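Local coordinates for protein thermospermine synthase (Medicago truncatula, PDB 6BQ6) that probably makes thermospermine by transferring an aminopropyl group from decarboxylated S-adenosylmethionine to spermidine, releasing methylthioadenosine, at residues 226-239 with 305-317. Residues are numbered along the deposited sequence; the frame is centred on the assembly and turned at random.
Sequences HTEVFSCIYNTLRQ and VRNSLNNETHVYT
Leu309 packs against helix 230-238, among Phe230, Ser231 and Tyr234, at the tight centre of the contact, its CD1 lying 3.5 Å from Ser231 CB and its CD2 making a CH-pi contact over a face of the Tyr234 ring, while Phe230 CE2 closes in beside the same branch. The two helix segments cross at -48°. Farther along, the buried Tyr316 ring packs against Cys232 CB and takes Ile233 CG1 at its edge. Here Thr236 OG1 accepts a nearly straight bond from Tyr316 N (3.0 Å) and donates to Cys232 O, which fixes its hydroxyl. Asn235, its CG trans to the backbone N (chi1 -167°), sends ND2 to His314 O (2.9 Å), and its OD1 is gripped side-on by Arg238 NE and NH1. On the more open side Arg238 NH1 also reaches Asn310 O (3.0 Å), and a water links Glu312 OE1 to Thr227 O; buried Ser231 donates its OG to that carboxylate oxygen (2.8 Å). Ser308 OG meets NE2 of a buried His226 in the ring plane (2.6 Å), while ND1 is held by Gly222 O. Helix 303-311 and the extended segment 312-317 thus clasp a helix that packs on the central sheet of the Rossmann-like catalytic domain of spermidine/spermine synthases.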
loop_
_atom_site.group_PDB
_atom_site.type_symbol
_atom_site.label_atom_id
_atom_site.label_comp_id
_atom_site.label_asym_id
_atom_site.label_seq_id
_atom_site.Cartn_x
_atom_site.Cartn_y
_atom_site.Cartn_z
ATOM N N HIS B 226 19.121 -9.785 12.750
ATOM C CA HIS B 226 19.602 -10.103 14.116
ATOM C C HIS B 226 20.583 -9.050 14.673
ATOM O O HIS B 226 20.837 -9.006 15.875
ATOM C CB HIS B 226 20.276 -11.484 14.215
ATOM C CG HIS B 226 21.682 -11.507 13.677
ATOM N ND1 HIS B 226 21.967 -11.723 12.344
ATOM C CD2 HIS B 226 22.876 -11.293 14.286
ATOM C CE1 HIS B 226 23.278 -11.615 12.151
ATOM N NE2 HIS B 226 23.845 -11.368 13.315
ATOM N N THR B 227 21.217 -8.256 13.803
ATOM C CA THR B 227 22.184 -7.292 14.311
ATOM C C THR B 227 21.569 -6.057 14.962
ATOM O O THR B 227 22.290 -5.304 15.635
ATOM C CB THR B 227 23.108 -6.786 13.198
ATOM O OG1 THR B 227 22.319 -6.179 12.197
ATOM C CG2 THR B 227 23.913 -7.867 12.616
ATOM N N GLU B 228 20.288 -5.783 14.761
ATOM C CA GLU B 228 19.702 -4.546 15.320
ATOM C C GLU B 228 19.670 -4.629 16.832
ATOM O O GLU B 228 20.025 -3.689 17.499
ATOM C CB GLU B 228 18.254 -4.289 14.892
ATOM C CG GLU B 228 17.823 -4.399 13.438
ATOM C CD GLU B 228 16.322 -4.723 13.404
ATOM O OE1 GLU B 228 15.944 -5.655 12.634
ATOM O OE2 GLU B 228 15.544 -4.080 14.233
ATOM N N VAL B 229 19.162 -5.722 17.377
ATOM C CA VAL B 229 19.149 -5.861 18.852
ATOM C C VAL B 229 19.516 -7.226 19.407
ATOM O O VAL B 229 20.094 -7.306 20.466
ATOM C CB VAL B 229 17.879 -5.372 19.519
ATOM C CG1 VAL B 229 17.511 -3.936 19.102
ATOM C CG2 VAL B 229 16.737 -6.335 19.317
ATOM N N PHE B 230 19.222 -8.299 18.690
ATOM C CA PHE B 230 19.473 -9.661 19.209
ATOM C C PHE B 230 20.924 -9.855 19.588
ATOM O O PHE B 230 21.239 -10.284 20.706
ATOM C CB PHE B 230 19.040 -10.672 18.140
ATOM C CG PHE B 230 19.199 -12.128 18.494
ATOM C CD1 PHE B 230 18.426 -12.730 19.471
ATOM C CD2 PHE B 230 20.046 -12.949 17.776
ATOM C CE1 PHE B 230 18.529 -14.089 19.745
ATOM C CE2 PHE B 230 20.121 -14.319 18.028
ATOM C CZ PHE B 230 19.345 -14.902 19.007
ATOM N N SER B 231 21.859 -9.498 18.693
ATOM C CA SER B 231 23.257 -9.652 19.059
ATOM C C SER B 231 23.702 -8.768 20.220
ATOM O O SER B 231 24.507 -9.204 21.035
ATOM C CB SER B 231 24.188 -9.370 17.895
ATOM O OG SER B 231 23.903 -8.119 17.326
ATOM N N CYS B 232 23.183 -7.543 20.271
ATOM C CA CYS B 232 23.450 -6.630 21.382
ATOM C C CYS B 232 22.957 -7.118 22.740
ATOM O O CYS B 232 23.632 -7.001 23.742
ATOM C CB CYS B 232 22.796 -5.301 21.086
ATOM S SG CYS B 232 23.316 -4.561 19.521
ATOM N N ILE B 233 21.745 -7.645 22.737
ATOM C CA ILE B 233 21.173 -8.235 23.944
ATOM C C ILE B 233 22.008 -9.441 24.400
ATOM O O ILE B 233 22.369 -9.573 25.552
ATOM C CB ILE B 233 19.713 -8.636 23.710
ATOM C CG1 ILE B 233 18.826 -7.376 23.576
ATOM C CG2 ILE B 233 19.218 -9.480 24.884
ATOM C CD1 ILE B 233 17.401 -7.633 23.210
ATOM N N TYR B 234 22.341 -10.331 23.470
ATOM C CA TYR B 234 23.218 -11.416 23.777
ATOM C C TYR B 234 24.535 -10.929 24.411
ATOM O O TYR B 234 24.952 -11.395 25.436
ATOM C CB TYR B 234 23.496 -12.266 22.519
ATOM C CG TYR B 234 24.576 -13.267 22.725
ATOM C CD1 TYR B 234 24.364 -14.417 23.447
ATOM C CD2 TYR B 234 25.874 -13.041 22.221
ATOM C CE1 TYR B 234 25.397 -15.327 23.677
ATOM C CE2 TYR B 234 26.889 -13.933 22.432
ATOM C CZ TYR B 234 26.669 -15.089 23.140
ATOM O OH TYR B 234 27.697 -15.983 23.374
ATOM N N ASN B 235 25.187 -9.992 23.762
ATOM C CA ASN B 235 26.468 -9.526 24.278
ATOM C C ASN B 235 26.368 -8.830 25.622
ATOM O O ASN B 235 27.262 -8.978 26.463
ATOM C CB ASN B 235 27.187 -8.629 23.271
ATOM C CG ASN B 235 28.657 -8.406 23.654
ATOM O OD1 ASN B 235 29.381 -9.373 23.915
ATOM N ND2 ASN B 235 29.086 -7.127 23.742
ATOM N N THR B 236 25.305 -8.062 25.817
ATOM C CA THR B 236 25.098 -7.382 27.091
ATOM C C THR B 236 24.959 -8.427 28.182
ATOM O O THR B 236 25.630 -8.367 29.230
ATOM C CB THR B 236 23.918 -6.412 27.024
ATOM O OG1 THR B 236 24.136 -5.460 25.963
ATOM C CG2 THR B 236 23.750 -5.671 28.329
ATOM N N LEU B 237 24.129 -9.454 27.941
ATOM C CA LEU B 237 23.996 -10.523 28.926
ATOM C C LEU B 237 25.293 -11.305 29.171
ATOM O O LEU B 237 25.529 -11.742 30.288
ATOM C CB LEU B 237 22.850 -11.463 28.554
ATOM C CG LEU B 237 21.458 -10.872 28.752
ATOM C CD1 LEU B 237 20.403 -11.665 27.995
ATOM C CD2 LEU B 237 21.112 -10.779 30.209
ATOM N N ARG B 238 26.129 -11.469 28.141
ATOM C CA ARG B 238 27.395 -12.195 28.265
ATOM C C ARG B 238 28.339 -11.447 29.224
ATOM O O ARG B 238 29.231 -12.040 29.867
ATOM C CB ARG B 238 28.014 -12.343 26.848
ATOM C CG ARG B 238 29.273 -13.151 26.786
ATOM C CD ARG B 238 29.596 -13.580 25.349
ATOM N NE ARG B 238 29.690 -12.472 24.382
ATOM C CZ ARG B 238 30.324 -12.552 23.200
ATOM N NH1 ARG B 238 30.349 -11.529 22.350
ATOM N NH2 ARG B 238 30.942 -13.677 22.870
ATOM N N GLN B 239 28.111 -10.160 29.389
ATOM C CA GLN B 239 28.938 -9.379 30.359
ATOM C C GLN B 239 28.549 -9.589 31.817
ATOM O O GLN B 239 29.239 -9.104 32.724
ATOM C CB GLN B 239 28.815 -7.865 30.098
ATOM C CG GLN B 239 29.070 -7.393 28.684
ATOM C CD GLN B 239 30.294 -8.008 28.073
ATOM O OE1 GLN B 239 31.385 -7.963 28.672
ATOM N NE2 GLN B 239 30.153 -8.587 26.887
ATOM N N VAL B 305 25.106 -16.110 11.963
ATOM C CA VAL B 305 24.515 -15.518 13.178
ATOM C C VAL B 305 25.361 -15.877 14.379
ATOM O O VAL B 305 25.699 -15.013 15.203
ATOM C CB VAL B 305 23.030 -15.961 13.364
ATOM C CG1 VAL B 305 22.461 -15.427 14.672
ATOM C CG2 VAL B 305 22.166 -15.499 12.221
ATOM N N ARG B 306 25.784 -17.138 14.472
ATOM C CA ARG B 306 26.713 -17.554 15.534
ATOM C C ARG B 306 27.967 -16.663 15.568
ATOM O O ARG B 306 28.371 -16.155 16.594
ATOM C CB ARG B 306 27.125 -19.004 15.339
ATOM C CG ARG B 306 27.163 -19.822 16.575
ATOM C CD ARG B 306 27.468 -21.300 16.351
ATOM N NE ARG B 306 26.650 -21.913 15.273
ATOM C CZ ARG B 306 27.125 -22.412 14.123
ATOM N NH1 ARG B 306 28.438 -22.461 13.863
ATOM N NH2 ARG B 306 26.261 -22.895 13.220
ATOM N N ASN B 307 28.563 -16.440 14.425
ATOM C CA ASN B 307 29.803 -15.672 14.398
ATOM C C ASN B 307 29.576 -14.190 14.700
ATOM O O ASN B 307 30.395 -13.539 15.398
ATOM C CB ASN B 307 30.500 -15.926 13.076
ATOM C CG ASN B 307 31.041 -17.376 12.974
ATOM O OD1 ASN B 307 31.147 -18.095 13.985
ATOM N ND2 ASN B 307 31.406 -17.795 11.767
ATOM N N SER B 308 28.458 -13.665 14.202
ATOM C CA SER B 308 28.055 -12.285 14.460
ATOM C C SER B 308 27.836 -12.051 15.959
ATOM O O SER B 308 28.346 -11.056 16.537
ATOM C CB SER B 308 26.825 -11.968 13.595
ATOM O OG SER B 308 26.298 -10.690 13.820
ATOM N N LEU B 309 27.139 -12.980 16.607
ATOM C CA LEU B 309 26.971 -12.916 18.078
ATOM C C LEU B 309 28.292 -12.977 18.823
ATOM O O LEU B 309 28.531 -12.167 19.707
ATOM C CB LEU B 309 26.004 -13.990 18.590
ATOM C CG LEU B 309 24.591 -13.425 18.791
ATOM C CD1 LEU B 309 23.953 -12.865 17.548
ATOM C CD2 LEU B 309 23.703 -14.492 19.405
ATOM N N ASN B 310 29.148 -13.920 18.433
ATOM C CA ASN B 310 30.474 -14.057 19.016
ATOM C C ASN B 310 31.299 -12.790 18.972
ATOM O O ASN B 310 31.936 -12.448 19.972
ATOM C CB ASN B 310 31.267 -15.151 18.302
ATOM C CG ASN B 310 31.220 -16.465 19.029
ATOM O OD1 ASN B 310 30.823 -17.501 18.457
ATOM N ND2 ASN B 310 31.683 -16.455 20.298
ATOM N N ASN B 311 31.249 -12.078 17.843
ATOM C CA ASN B 311 32.098 -10.903 17.617
ATOM C C ASN B 311 31.476 -9.568 18.043
ATOM O O ASN B 311 32.131 -8.516 17.977
ATOM C CB ASN B 311 32.520 -10.855 16.143
ATOM C CG ASN B 311 33.250 -12.107 15.726
ATOM O OD1 ASN B 311 34.004 -12.690 16.506
ATOM N ND2 ASN B 311 32.996 -12.556 14.516
ATOM N N GLU B 312 30.224 -9.606 18.510
ATOM C CA GLU B 312 29.505 -8.412 18.877
ATOM C C GLU B 312 30.203 -7.741 20.039
ATOM O O GLU B 312 30.507 -8.400 21.017
ATOM C CB GLU B 312 28.087 -8.782 19.297
ATOM C CG GLU B 312 27.212 -7.625 19.700
ATOM C CD GLU B 312 27.067 -6.619 18.604
ATOM O OE1 GLU B 312 26.402 -6.933 17.610
ATOM O OE2 GLU B 312 27.660 -5.517 18.716
ATOM N N THR B 313 30.456 -6.439 19.909
ATOM C CA THR B 313 31.011 -5.636 21.016
ATOM C C THR B 313 30.047 -4.636 21.638
ATOM O O THR B 313 30.389 -4.045 22.667
ATOM C CB THR B 313 32.291 -4.905 20.561
ATOM O OG1 THR B 313 32.014 -4.138 19.384
ATOM C CG2 THR B 313 33.357 -5.943 20.226
ATOM N N HIS B 314 28.867 -4.404 21.062
ATOM C CA HIS B 314 27.934 -3.415 21.623
ATOM C C HIS B 314 27.413 -3.900 22.977
ATOM O O HIS B 314 27.072 -5.098 23.135
ATOM C CB HIS B 314 26.741 -3.104 20.691
ATOM C CG HIS B 314 25.971 -1.887 21.116
ATOM N ND1 HIS B 314 26.533 -0.624 21.128
ATOM C CD2 HIS B 314 24.722 -1.748 21.619
ATOM C CE1 HIS B 314 25.650 0.242 21.598
ATOM N NE2 HIS B 314 24.540 -0.414 21.891
ATOM N N VAL B 315 27.414 -2.996 23.973
ATOM C CA VAL B 315 26.817 -3.271 25.264
ATOM C C VAL B 315 25.834 -2.153 25.598
ATOM O O VAL B 315 26.180 -0.966 25.537
ATOM C CB VAL B 315 27.871 -3.401 26.371
ATOM C CG1 VAL B 315 27.228 -3.617 27.733
ATOM C CG2 VAL B 315 28.794 -4.565 26.056
ATOM N N TYR B 316 24.617 -2.514 25.981
ATOM C CA TYR B 316 23.652 -1.521 26.416
ATOM C C TYR B 316 24.046 -0.997 27.792
ATOM O O TYR B 316 24.261 -1.782 28.730
ATOM C CB TYR B 316 22.225 -2.088 26.436
ATOM C CG TYR B 316 21.673 -2.473 25.069
ATOM C CD1 TYR B 316 21.616 -1.560 24.038
ATOM C CD2 TYR B 316 21.131 -3.729 24.855
ATOM C CE1 TYR B 316 21.109 -1.879 22.790
ATOM C CE2 TYR B 316 20.604 -4.067 23.616
ATOM C CZ TYR B 316 20.572 -3.145 22.594
ATOM O OH TYR B 316 20.053 -3.509 21.378
ATOM N N THR B 317 24.135 0.325 27.917
ATOM C CA THR B 317 24.660 0.928 29.162
ATOM C C THR B 317 23.808 2.048 29.727
ATOM O O THR B 317 23.123 2.748 28.950
ATOM C CB THR B 317 26.118 1.427 29.041
ATOM O OG1 THR B 317 26.213 2.461 28.062
ATOM C CG2 THR B 317 27.052 0.279 28.685
HETATM O O HOH W 1 24.964 -4.916 16.072
HETATM O O HOH W 2 31.780 -6.407 24.473
#